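Local coordinates for protein peptidoglycan glycosyltransferase (Burkholderia ambifaria, PDB 5UY7) that is a penicillin-binding protein whose modelled part has the beta-lactamase-like fold of the transpeptidase-domain family, with helices packed on an antiparallel sheet, at residues I271-F275 with L393-Y397; A399-G404 with A431-R435. One frame throughout, in Å; residues are numbered along the deposited sequence.

Contact 1 of 2, residues I271-F275 with L393-Y397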
loop_
_atom_site.group_PDB
_atom_site.type_symbol
_atom_site.label_atom_id
_atom_site.label_comp_id
_atom_site.label_asym_id
_atom_site.label_seq_id
_atom_site.Cartn_x
_atom_site.Cartn_y
_atom_site.Cartn_z
ATOM N N ILE A 271 -4.846 3.173 1.424
ATOM C CA ILE A 271 -3.896 2.152 0.987
ATOM C C ILE A 271 -4.572 0.804 0.780
ATOM O O ILE A 271 -4.059 -0.039 0.029
ATOM C CB ILE A 271 -2.744 2.092 2.016
ATOM C CG1 ILE A 271 -1.933 3.387 1.931
ATOM C CG2 ILE A 271 -1.855 0.874 1.805
ATOM C CD1 ILE A 271 -1.024 3.624 3.145
ATOM N N MET A 272 -5.736 0.588 1.391
ATOM C CA MET A 272 -6.431 -0.680 1.196
ATOM C C MET A 272 -7.286 -0.718 -0.060
ATOM O O MET A 272 -7.723 -1.809 -0.439
ATOM C CB MET A 272 -7.329 -1.000 2.388
ATOM C CG MET A 272 -6.577 -1.251 3.678
ATOM S SD MET A 272 -5.279 -2.496 3.554
ATOM C CE MET A 272 -6.265 -3.940 3.149
ATOM N N LYS A 273 -7.565 0.427 -0.688
ATOM C CA LYS A 273 -8.490 0.421 -1.819
ATOM C C LYS A 273 -8.036 -0.512 -2.938
ATOM O O LYS A 273 -8.900 -1.194 -3.525
ATOM C CB LYS A 273 -8.702 1.859 -2.317
ATOM C CG LYS A 273 -9.501 2.693 -1.324
ATOM C CD LYS A 273 -9.454 4.208 -1.600
ATOM C CE LYS A 273 -10.361 4.913 -0.612
ATOM N NZ LYS A 273 -10.171 6.415 -0.545
ATOM N N PRO A 274 -6.743 -0.627 -3.263
ATOM C CA PRO A 274 -6.348 -1.592 -4.300
ATOM C C PRO A 274 -6.665 -3.032 -3.949
ATOM O O PRO A 274 -6.844 -3.837 -4.868
ATOM C CB PRO A 274 -4.838 -1.368 -4.425
ATOM C CG PRO A 274 -4.675 0.060 -4.059
ATOM C CD PRO A 274 -5.612 0.264 -2.922
ATOM N N PHE A 275 -6.721 -3.390 -2.662
ATOM C CA PHE A 275 -7.033 -4.776 -2.315
ATOM C C PHE A 275 -8.522 -5.052 -2.431
ATOM O O PHE A 275 -8.922 -6.152 -2.826
ATOM C CB PHE A 275 -6.527 -5.111 -0.907
ATOM C CG PHE A 275 -5.032 -5.115 -0.814
ATOM C CD1 PHE A 275 -4.295 -6.115 -1.426
ATOM C CD2 PHE A 275 -4.358 -4.096 -0.155
ATOM C CE1 PHE A 275 -2.905 -6.111 -1.381
ATOM C CE2 PHE A 275 -2.967 -4.087 -0.104
ATOM C CZ PHE A 275 -2.243 -5.101 -0.718
ATOM N N LEU A 393 1.869 -3.787 5.524
ATOM C CA LEU A 393 1.451 -3.197 4.252
ATOM C C LEU A 393 2.498 -3.413 3.169
ATOM O O LEU A 393 2.157 -3.716 2.016
ATOM C CB LEU A 393 1.181 -1.702 4.430
ATOM C CG LEU A 393 -0.068 -1.346 5.244
ATOM C CD1 LEU A 393 -0.124 0.170 5.435
ATOM C CD2 LEU A 393 -1.335 -1.860 4.552
ATOM N N ALA A 394 3.774 -3.240 3.506
ATOM C CA ALA A 394 4.825 -3.480 2.522
ATOM C C ALA A 394 4.756 -4.912 2.010
ATOM O O ALA A 394 4.795 -5.151 0.797
ATOM C CB ALA A 394 6.199 -3.185 3.124
ATOM N N ARG A 395 4.605 -5.878 2.923
ATOM C CA ARG A 395 4.499 -7.277 2.515
ATOM C C ARG A 395 3.259 -7.509 1.663
ATOM O O ARG A 395 3.324 -8.184 0.623
ATOM C CB ARG A 395 4.485 -8.179 3.751
ATOM C CG ARG A 395 4.256 -9.649 3.442
ATOM C CD ARG A 395 4.300 -10.499 4.710
ATOM N NE ARG A 395 3.344 -10.036 5.714
ATOM C CZ ARG A 395 3.261 -10.518 6.950
ATOM N NH1 ARG A 395 4.079 -11.484 7.350
ATOM N NH2 ARG A 395 2.360 -10.030 7.790
ATOM N N ALA A 396 2.119 -6.955 2.085
ATOM C CA ALA A 396 0.889 -7.125 1.314
ATOM C C ALA A 396 1.045 -6.613 -0.115
ATOM O O ALA A 396 0.563 -7.247 -1.062
ATOM C CB ALA A 396 -0.274 -6.420 2.018
ATOM N N TYR A 397 1.736 -5.479 -0.304
ATOM C CA TYR A 397 1.867 -4.941 -1.659
ATOM C C TYR A 397 2.761 -5.808 -2.542
ATOM O O TYR A 397 2.679 -5.701 -3.771
ATOM C CB TYR A 397 2.362 -3.484 -1.620
ATOM C CG TYR A 397 1.202 -2.497 -1.654
ATOM C CD1 TYR A 397 0.353 -2.356 -0.558
ATOM C CD2 TYR A 397 0.930 -1.744 -2.794
ATOM C CE1 TYR A 397 -0.737 -1.488 -0.593
ATOM C CE2 TYR A 397 -0.148 -0.865 -2.833
ATOM C CZ TYR A 397 -0.972 -0.740 -1.726
ATOM O OH TYR A 397 -2.051 0.127 -1.784
#
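The phenol ring of Y397 reaches across from helix 390-401 and overlaps I271, P274 and F275. Its hydroxyl donates to a main-chain carbonyl, Y397 OH to I271 O at 2.7 Å, so the polar tip of this buried side chain is satisfied where the 3-10 turn of 271-272 leads into helix 273-282. The ring edge of F275 is directed at the face of Y397 in an offset edge-to-face pair, with centroids 5.2 Å apart and planes at 84°. F275 also tucks against A396, its CZ lying 3.6 Å from A396 CB. I271 CG2 sits between Y397 and L393 of helix 390-401, 3.5 Å from Y397 CE1 and 3.9 Å from L393 CD2, and M272 SD packs on that same methyl, L393 CD2, at 4.1 Å. K273 leaves the backbone sideways and its end leads away from 393-397; its NZ hydrogen-bonds to S270 OG, S324 O and N326 OD1. On the sheet side, Y397 touches K461 of strand 459-466 and V482 of strand 477-485. S270 and K273 match the SxxK pattern at a helix start, consistent with the active-site core of penicillin-binding proteins and serine beta-lactamases.

Contact 2 of 2, residues A399-G404 with A431-R435; sequences AIAHDG and AREVR
In this helix-helix packing of the beta-lactamase-like fold of the penicillin-binding proteins, the C-terminal end of helix 390-401 meets the N-terminal half of helix 428-442, I400 CA lying 4.9 Å from A431 CA. The chain leaves helical angles at H402 (-98/52), then turns left-handed at D403 (54/37) and G404 (93/-8); a weak bond joins G404 N to A399 O at 2.8 Å. A431 points into this turn: its CB lies 3.3 Å from G404 N and 3.6 Å from I400 O. A side chain on G404 would jam against D403 O. I400 (m, t) sets its CG2 3.7 Å from R435 CG and 4.1 Å from V434 CG1. R435 (m, t, m, chi4 -82°) leaves helix 428-442 sideways and brings its guanidinium to the C-terminal end of helix 390-401. Its NE binds P488 O, its NH2 forms a 3.4 Å salt bridge with D403 OD1, and one water bridges D403 OD1 and R435 NH1. R435 NH1 donates to I400 O (3.0 Å, N-H...O angle 157°).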
loop_
_atom_site.group_PDB
_atom_site.type_symbol
_atom_site.label_atom_id
_atom_site.label_comp_id
_atom_site.label_asym_id
_atom_site.label_seq_id
_atom_site.Cartn_x
_atom_site.Cartn_y
_atom_site.Cartn_z
ATOM N N ALA A 399 2.218 -8.799 -3.012
ATOM C CA ALA A 399 1.280 -9.660 -3.722
ATOM C C ALA A 399 0.850 -9.021 -5.030
ATOM O O ALA A 399 0.687 -9.709 -6.039
ATOM C CB ALA A 399 0.062 -9.964 -2.848
ATOM N N ILE A 400 0.678 -7.699 -5.037
ATOM C CA ILE A 400 0.302 -7.020 -6.268
ATOM C C ILE A 400 1.505 -6.910 -7.189
ATOM O O ILE A 400 1.378 -7.017 -8.411
ATOM C CB ILE A 400 -0.296 -5.639 -5.931
ATOM C CG1 ILE A 400 -1.637 -5.824 -5.212
ATOM C CG2 ILE A 400 -0.445 -4.768 -7.197
ATOM C CD1 ILE A 400 -2.184 -4.521 -4.629
ATOM N N ALA A 401 2.696 -6.721 -6.612
ATOM C CA ALA A 401 3.902 -6.560 -7.420
ATOM C C ALA A 401 4.330 -7.860 -8.086
ATOM O O ALA A 401 4.751 -7.848 -9.247
ATOM C CB ALA A 401 5.048 -6.034 -6.549
ATOM N N HIS A 402 4.268 -8.970 -7.356
ATOM C CA HIS A 402 4.811 -10.267 -7.780
ATOM C C HIS A 402 3.720 -11.159 -8.361
ATOM O O HIS A 402 3.523 -12.296 -7.934
ATOM C CB HIS A 402 5.506 -10.941 -6.596
ATOM C CG HIS A 402 6.336 -12.141 -6.956
ATOM N ND1 HIS A 402 7.705 -12.166 -6.799
ATOM C CD2 HIS A 402 5.994 -13.362 -7.435
ATOM C CE1 HIS A 402 8.170 -13.343 -7.181
ATOM N NE2 HIS A 402 7.153 -14.086 -7.571
ATOM N N ASP A 403 2.969 -10.626 -9.329
ATOM C CA ASP A 403 2.020 -11.406 -10.123
ATOM C C ASP A 403 1.017 -12.171 -9.260
ATOM O O ASP A 403 0.613 -13.290 -9.589
ATOM C CB ASP A 403 2.756 -12.358 -11.059
ATOM C CG ASP A 403 3.423 -11.629 -12.205
ATOM O OD1 ASP A 403 3.266 -10.391 -12.285
ATOM O OD2 ASP A 403 4.101 -12.286 -13.019
ATOM N N GLY A 404 0.592 -11.557 -8.161
ATOM C CA GLY A 404 -0.435 -12.140 -7.326
ATOM C C GLY A 404 0.075 -12.980 -6.175
ATOM O O GLY A 404 -0.725 -13.364 -5.314
ATOM N N ALA A 431 -3.427 -9.153 -10.676
ATOM C CA ALA A 431 -2.321 -8.320 -10.208
ATOM C C ALA A 431 -1.875 -7.354 -11.295
ATOM O O ALA A 431 -1.624 -6.174 -11.018
ATOM C CB ALA A 431 -1.150 -9.194 -9.747
ATOM N N ARG A 432 -1.815 -7.827 -12.541
ATOM C CA ARG A 432 -1.414 -6.959 -13.648
ATOM C C ARG A 432 -2.425 -5.840 -13.857
ATOM O O ARG A 432 -2.045 -4.677 -14.059
ATOM C CB ARG A 432 -1.252 -7.785 -14.925
ATOM N N GLU A 433 -3.717 -6.172 -13.793
ATOM C CA GLU A 433 -4.766 -5.155 -13.938
ATOM C C GLU A 433 -4.639 -4.081 -12.869
ATOM O O GLU A 433 -4.772 -2.884 -13.159
ATOM C CB GLU A 433 -6.152 -5.810 -13.870
ATOM C CG GLU A 433 -6.531 -6.592 -15.113
ATOM C CD GLU A 433 -7.805 -7.413 -14.935
ATOM O OE1 GLU A 433 -8.189 -7.682 -13.777
ATOM O OE2 GLU A 433 -8.423 -7.785 -15.963
ATOM N N VAL A 434 -4.362 -4.485 -11.628
ATOM C CA VAL A 434 -4.281 -3.503 -10.552
ATOM C C VAL A 434 -2.998 -2.683 -10.659
ATOM O O VAL A 434 -3.008 -1.479 -10.372
ATOM C CB VAL A 434 -4.434 -4.210 -9.192
ATOM C CG1 VAL A 434 -4.171 -3.249 -8.042
ATOM C CG2 VAL A 434 -5.847 -4.764 -9.090
ATOM N N ARG A 435 -1.894 -3.285 -11.109
ATOM C CA ARG A 435 -0.680 -2.490 -11.296
ATOM C C ARG A 435 -0.922 -1.372 -12.304
ATOM O O ARG A 435 -0.454 -0.240 -12.106
ATOM C CB ARG A 435 0.487 -3.375 -11.737
ATOM C CG ARG A 435 1.033 -4.277 -10.605
ATOM C CD ARG A 435 2.444 -4.800 -10.892
ATOM N NE ARG A 435 2.555 -5.523 -12.152
ATOM C CZ ARG A 435 2.222 -6.798 -12.329
ATOM N NH1 ARG A 435 1.723 -7.512 -11.328
ATOM N NH2 ARG A 435 2.388 -7.360 -13.517
HETATM O O HOH W 1 0.866 -10.060 -12.744
#

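In the fold
From the N terminus, the chain lays down strands 222-229 and 235-241 before reaching helix 273-282, the first partner of contact 1. A loop of 117 residues, holding several helices and short strands, is closed when helix 390-401 returns to it. Contact 2 opens further along that same helix and closes a much shorter loop, of 26 residues, at helix 428-442. The two closures therefore follow in series, neither nested nor crossed. They nevertheless meet in space: I400 CD1 lies 3.7 Å from F275 CE1, and P274 CB is 4.1 Å from V434 CG1. Three helices thus share one core, and helix 390-401 rests on M484 of strand 477-485 through Y397 and I400.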